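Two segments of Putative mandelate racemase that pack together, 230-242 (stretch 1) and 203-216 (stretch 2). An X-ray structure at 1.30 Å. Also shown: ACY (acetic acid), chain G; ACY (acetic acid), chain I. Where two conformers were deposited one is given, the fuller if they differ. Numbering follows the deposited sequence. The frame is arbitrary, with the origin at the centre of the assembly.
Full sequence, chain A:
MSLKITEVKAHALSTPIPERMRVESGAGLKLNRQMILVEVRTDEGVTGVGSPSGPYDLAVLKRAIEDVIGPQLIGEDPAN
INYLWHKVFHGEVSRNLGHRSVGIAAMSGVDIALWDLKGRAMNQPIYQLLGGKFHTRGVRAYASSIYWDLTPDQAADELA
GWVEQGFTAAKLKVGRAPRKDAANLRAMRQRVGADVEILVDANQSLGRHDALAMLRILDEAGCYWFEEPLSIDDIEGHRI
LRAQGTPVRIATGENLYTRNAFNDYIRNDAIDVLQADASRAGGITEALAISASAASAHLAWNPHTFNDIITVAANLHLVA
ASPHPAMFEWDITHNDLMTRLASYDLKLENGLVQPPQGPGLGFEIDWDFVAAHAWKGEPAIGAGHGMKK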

# COMPACT_ATOMS: atom_id res chain seq x y z
N LEU A 230 -4.38 10.87 14.41
CA LEU A 230 -5.56 10.37 13.70
C LEU A 230 -5.14 9.28 12.73
O LEU A 230 -3.95 9.09 12.47
CB LEU A 230 -6.20 11.49 12.88
CG LEU A 230 -6.56 12.77 13.63
CD1 LEU A 230 -6.91 13.88 12.66
CD2 LEU A 230 -7.72 12.53 14.60
N SER A 231 -6.12 8.60 12.17
CA SER A 231 -5.89 7.76 11.00
C SER A 231 -5.02 8.50 9.99
O SER A 231 -5.29 9.67 9.67
CB SER A 231 -7.23 7.45 10.34
OG SER A 231 -7.01 6.88 9.05
N ILE A 232 -4.01 7.82 9.46
CA ILE A 232 -3.18 8.43 8.43
C ILE A 232 -3.96 8.69 7.14
O ILE A 232 -3.47 9.38 6.26
CB ILE A 232 -1.90 7.60 8.09
CG1 ILE A 232 -2.19 6.51 7.05
CG2 ILE A 232 -1.27 7.05 9.36
CD1 ILE A 232 -2.99 5.35 7.58
N ASP A 233 -5.16 8.14 7.05
CA ASP A 233 -6.01 8.36 5.90
C ASP A 233 -6.80 9.65 5.96
O ASP A 233 -7.42 10.05 4.96
CB ASP A 233 -6.96 7.17 5.72
CG ASP A 233 -6.23 5.92 5.27
OD1 ASP A 233 -5.37 6.04 4.38
OD2 ASP A 233 -6.50 4.83 5.82
N ASP A 234 -6.81 10.31 7.12
CA ASP A 234 -7.59 11.53 7.30
C ASP A 234 -6.67 12.76 7.24
O ASP A 234 -6.29 13.33 8.28
CB ASP A 234 -8.33 11.48 8.64
CG ASP A 234 -9.19 12.69 8.86
OD1 ASP A 234 -9.35 13.49 7.92
OD2 ASP A 234 -9.73 12.83 9.99
N ILE A 235 -6.29 13.17 6.04
CA ILE A 235 -5.40 14.32 5.89
C ILE A 235 -6.02 15.60 6.43
O ILE A 235 -5.37 16.38 7.15
CB ILE A 235 -4.96 14.50 4.42
CG1 ILE A 235 -4.20 13.25 3.95
CG2 ILE A 235 -4.08 15.73 4.28
CD1 ILE A 235 -3.75 13.29 2.49
N GLU A 236 -7.29 15.83 6.11
CA GLU A 236 -7.98 17.04 6.55
C GLU A 236 -8.03 17.17 8.07
O GLU A 236 -7.90 18.28 8.62
CB GLU A 236 -9.39 17.09 5.94
CG GLU A 236 -10.34 18.16 6.51
CD GLU A 236 -9.95 19.58 6.16
OE1 GLU A 236 -8.89 19.80 5.53
OE2 GLU A 236 -10.71 20.51 6.53
N GLY A 237 -8.20 16.05 8.77
CA GLY A 237 -8.18 16.08 10.23
C GLY A 237 -6.87 16.63 10.77
O GLY A 237 -6.86 17.36 11.77
N HIS A 238 -5.77 16.27 10.13
CA HIS A 238 -4.46 16.76 10.57
C HIS A 238 -4.35 18.26 10.32
O HIS A 238 -3.78 19.00 11.12
CB HIS A 238 -3.34 15.99 9.86
CG HIS A 238 -3.17 14.57 10.31
ND1 HIS A 238 -3.98 13.54 9.86
CD2 HIS A 238 -2.27 13.99 11.14
CE1 HIS A 238 -3.58 12.40 10.40
NE2 HIS A 238 -2.54 12.65 11.18
N ARG A 239 -4.90 18.72 9.19
CA ARG A 239 -4.93 20.15 8.93
C ARG A 239 -5.71 20.88 10.03
O ARG A 239 -5.28 21.93 10.51
CB ARG A 239 -5.54 20.47 7.56
CG ARG A 239 -5.46 21.97 7.22
CD ARG A 239 -6.39 22.36 6.07
NE ARG A 239 -7.79 22.27 6.46
CZ ARG A 239 -8.40 23.11 7.30
NH1 ARG A 239 -7.73 24.12 7.84
NH2 ARG A 239 -9.68 22.92 7.59
N ILE A 240 -6.85 20.32 10.42
CA ILE A 240 -7.66 20.92 11.47
C ILE A 240 -6.86 21.06 12.77
O ILE A 240 -6.90 22.11 13.43
CB ILE A 240 -8.95 20.11 11.69
CG1 ILE A 240 -9.85 20.26 10.46
CG2 ILE A 240 -9.68 20.58 12.96
CD1 ILE A 240 -11.01 19.29 10.40
N LEU A 241 -6.11 20.03 13.13
CA LEU A 241 -5.29 20.09 14.34
C LEU A 241 -4.21 21.16 14.22
O LEU A 241 -4.00 21.96 15.13
CB LEU A 241 -4.65 18.74 14.64
CG LEU A 241 -5.61 17.61 14.99
CD1 LEU A 241 -4.87 16.27 15.07
CD2 LEU A 241 -6.30 17.92 16.31
N ARG A 242 -3.53 21.18 13.09
CA ARG A 242 -2.48 22.16 12.87
C ARG A 242 -3.03 23.59 12.84
O ARG A 242 -2.38 24.53 13.31
CB ARG A 242 -1.74 21.81 11.58
CG ARG A 242 -0.52 22.60 11.35
CD ARG A 242 0.33 21.95 10.30
NE ARG A 242 1.42 22.86 10.00
CZ ARG A 242 1.35 23.81 9.08
NH1 ARG A 242 0.24 23.96 8.35
NH2 ARG A 242 2.38 24.61 8.88
C ACY G . -13.50 11.13 13.08
O ACY G . -14.44 11.58 13.76
OXT ACY G . -12.33 11.49 13.21
CH3 ACY G . -13.78 10.10 12.03
C ACY I . 4.49 0.78 18.41
O ACY I . 3.62 1.60 18.76
OXT ACY I . 5.46 0.45 19.13
CH3 ACY I . 4.39 0.14 17.06
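Stretch 2 203-216: NQSLGRHDALAMLR

Stretch 2 (203-216) lies along stretch 1 (230-242) in the same sense: each opens as loop and ends in a helix, 208-216 and 235-242, whose N-to-C directions differ by 26° (signed crossing angle -26°) and whose axes approach to 10.3 Å. The CA atoms of L230 and Q204 lie 4.3 Å apart, those of G237 and R208 6.0 Å, and those of L241 and L212 6.5 Å, so the loops run closer together than the helices. N203 and Q204 both have positive phi (48/42 and 66/22), after which L206 is extended (-109/152) and G207 takes the N-cap position.

At the loop end, Q204 extends its side chain (chi1 m, chi2 t) along stretch 1, and its OE1 accepts from the backbone I232 N at 3.0 Å with a nearly straight angle of 168°. Q204 CA also makes a CA-H...O contact with L230 O at 3.5 Å. The neighbouring amide, S231 N, lies 4.4 Å from L206 O, too far for a direct bond; water 1 fills the gap, donating to L206 O at 2.7 Å and accepting from S231 N at 2.9 Å. Within the type I turn S231-D234, D234 N bonds S231 O at 3.0 Å, while D233 N donates to S231 OG, also at 3.0 Å.

R208, at the first turn of its helix, reaches across with chi1 m and the rest of its chain extended. It forms a two-pronged salt bridge with D234: NE donates to D234 OD2 at 2.8 Å and NH2 to D234 OD1 at 2.9 Å. D234 OD1 does double duty, since it also accepts from G237 N at 2.9 Å and so caps helix 235-242. G237 leaves room beside this pair: its CA is 3.5 Å from R208 NE, and a CB there would clash with D234 OD2. I240 CD1 covers one face of the guanidinium, 3.9 Å from R208 NH1. At the start of the helix, where the amide of R208 has no bond to a carbonyl within the stretch, R208 N donates a hydrogen bond to OXT of ACY (chain G) at 2.8 Å. H238 ND1 donates to D234 O at 2.8 Å.

Leucine, isoleucine and alanine side chains make up most of the remaining contact. L230 CD2 packs on A211 CB at 3.7 Å, and eleven residues further along stretch 1 L241 CD2 meets A211 CB at 4.0 Å, L212 CD2 at 3.8 Å and L215 CD2 at 4.2 Å. I240 CG2 adds a contact with L212 CD2 at 4.2 Å. Together the two stretches bury 664 Å².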

# COMPACT_ATOMS: atom_id res chain seq x y z
N ASN A 203 -0.82 6.51 17.83
CA ASN A 203 -0.94 5.36 16.94
C ASN A 203 -2.29 5.31 16.20
O ASN A 203 -2.89 4.25 16.05
CB ASN A 203 -0.72 4.04 17.69
CG ASN A 203 0.73 3.80 18.01
OD1 ASN A 203 1.21 4.15 19.09
ND2 ASN A 203 1.45 3.20 17.07
N GLN A 204 -2.73 6.48 15.72
CA GLN A 204 -3.96 6.59 14.91
C GLN A 204 -5.23 6.25 15.67
O GLN A 204 -6.25 5.92 15.05
CB GLN A 204 -3.89 5.69 13.66
CG GLN A 204 -2.62 5.79 12.83
CD GLN A 204 -2.72 4.93 11.57
OE1 GLN A 204 -3.62 5.11 10.75
NE2 GLN A 204 -1.79 3.99 11.42
N SER A 205 -5.19 6.35 17.00
CA SER A 205 -6.28 5.84 17.84
C SER A 205 -7.44 6.77 18.08
O SER A 205 -8.46 6.35 18.63
CB SER A 205 -5.73 5.43 19.21
OG SER A 205 -4.85 4.34 19.09
N LEU A 206 -7.29 8.05 17.74
CA LEU A 206 -8.31 9.03 18.09
C LEU A 206 -9.07 9.51 16.87
O LEU A 206 -8.53 9.53 15.76
CB LEU A 206 -7.67 10.24 18.76
CG LEU A 206 -6.87 9.94 20.02
CD1 LEU A 206 -6.07 11.16 20.44
CD2 LEU A 206 -7.79 9.48 21.15
N GLY A 207 -10.32 9.91 17.10
CA GLY A 207 -11.06 10.69 16.12
C GLY A 207 -10.76 12.17 16.27
O GLY A 207 -10.07 12.58 17.21
N ARG A 208 -11.28 12.98 15.36
CA ARG A 208 -10.94 14.40 15.33
C ARG A 208 -11.27 15.16 16.61
O ARG A 208 -10.46 15.95 17.09
CB ARG A 208 -11.63 15.10 14.16
CG ARG A 208 -11.12 14.67 12.79
CD ARG A 208 -12.01 15.26 11.73
NE ARG A 208 -11.55 14.99 10.37
CZ ARG A 208 -12.14 15.47 9.29
NH1 ARG A 208 -13.22 16.23 9.41
NH2 ARG A 208 -11.65 15.18 8.10
N HIS A 209 -12.46 14.93 17.15
CA HIS A 209 -12.88 15.70 18.32
C HIS A 209 -12.12 15.34 19.57
O HIS A 209 -11.70 16.23 20.31
CB HIS A 209 -14.40 15.62 18.47
CG HIS A 209 -15.10 16.17 17.28
ND1 HIS A 209 -15.45 15.39 16.20
CD2 HIS A 209 -15.38 17.45 16.93
CE1 HIS A 209 -15.96 16.16 15.25
NE2 HIS A 209 -15.94 17.41 15.67
N ASP A 210 -11.89 14.05 19.78
CA ASP A 210 -11.05 13.63 20.89
C ASP A 210 -9.61 14.12 20.70
O ASP A 210 -8.93 14.46 21.67
CB ASP A 210 -11.07 12.11 21.06
CG ASP A 210 -12.37 11.59 21.65
OD1 ASP A 210 -13.09 12.35 22.32
OD2 ASP A 210 -12.68 10.39 21.45
N ALA A 211 -9.13 14.16 19.46
CA ALA A 211 -7.79 14.67 19.20
C ALA A 211 -7.70 16.17 19.50
O ALA A 211 -6.70 16.63 20.05
CB ALA A 211 -7.36 14.37 17.77
N LEU A 212 -8.73 16.93 19.15
CA LEU A 212 -8.77 18.35 19.50
C LEU A 212 -8.76 18.55 21.02
O LEU A 212 -8.08 19.43 21.53
CB LEU A 212 -9.99 19.02 18.87
CG LEU A 212 -9.89 19.31 17.37
CD1 LEU A 212 -11.28 19.50 16.77
CD2 LEU A 212 -9.00 20.52 17.11
N ALA A 213 -9.52 17.72 21.73
CA ALA A 213 -9.55 17.82 23.19
C ALA A 213 -8.16 17.49 23.74
O ALA A 213 -7.66 18.17 24.64
CB ALA A 213 -10.60 16.89 23.77
N MET A 214 -7.54 16.45 23.21
CA MET A 214 -6.23 16.08 23.72
C MET A 214 -5.19 17.15 23.40
O MET A 214 -4.35 17.48 24.24
CB MET A 214 -5.78 14.72 23.20
CG MET A 214 -4.48 14.29 23.83
SD MET A 214 -4.01 12.60 23.44
CE MET A 214 -5.21 11.67 24.40
N LEU A 215 -5.24 17.72 22.19
CA LEU A 215 -4.29 18.76 21.80
C LEU A 215 -4.25 19.91 22.82
O LEU A 215 -3.19 20.46 23.13
CB LEU A 215 -4.61 19.29 20.40
CG LEU A 215 -3.72 20.41 19.87
CD1 LEU A 215 -2.24 19.99 19.81
CD2 LEU A 215 -4.21 20.85 18.49
N ARG A 216 -5.41 20.26 23.38
CA ARG A 216 -5.45 21.31 24.41
C ARG A 216 -4.58 20.93 25.61
O ARG A 216 -3.86 21.77 26.16
CB ARG A 216 -6.89 21.56 24.87
CG ARG A 216 -7.74 22.27 23.84
CD ARG A 216 -9.20 22.22 24.23
NE ARG A 216 -10.01 23.04 23.34
CZ ARG A 216 -11.33 23.18 23.46
NH1 ARG A 216 -11.99 22.52 24.40
NH2 ARG A 216 -11.99 23.96 22.62
O HOH W 1 -8.83 9.09 13.07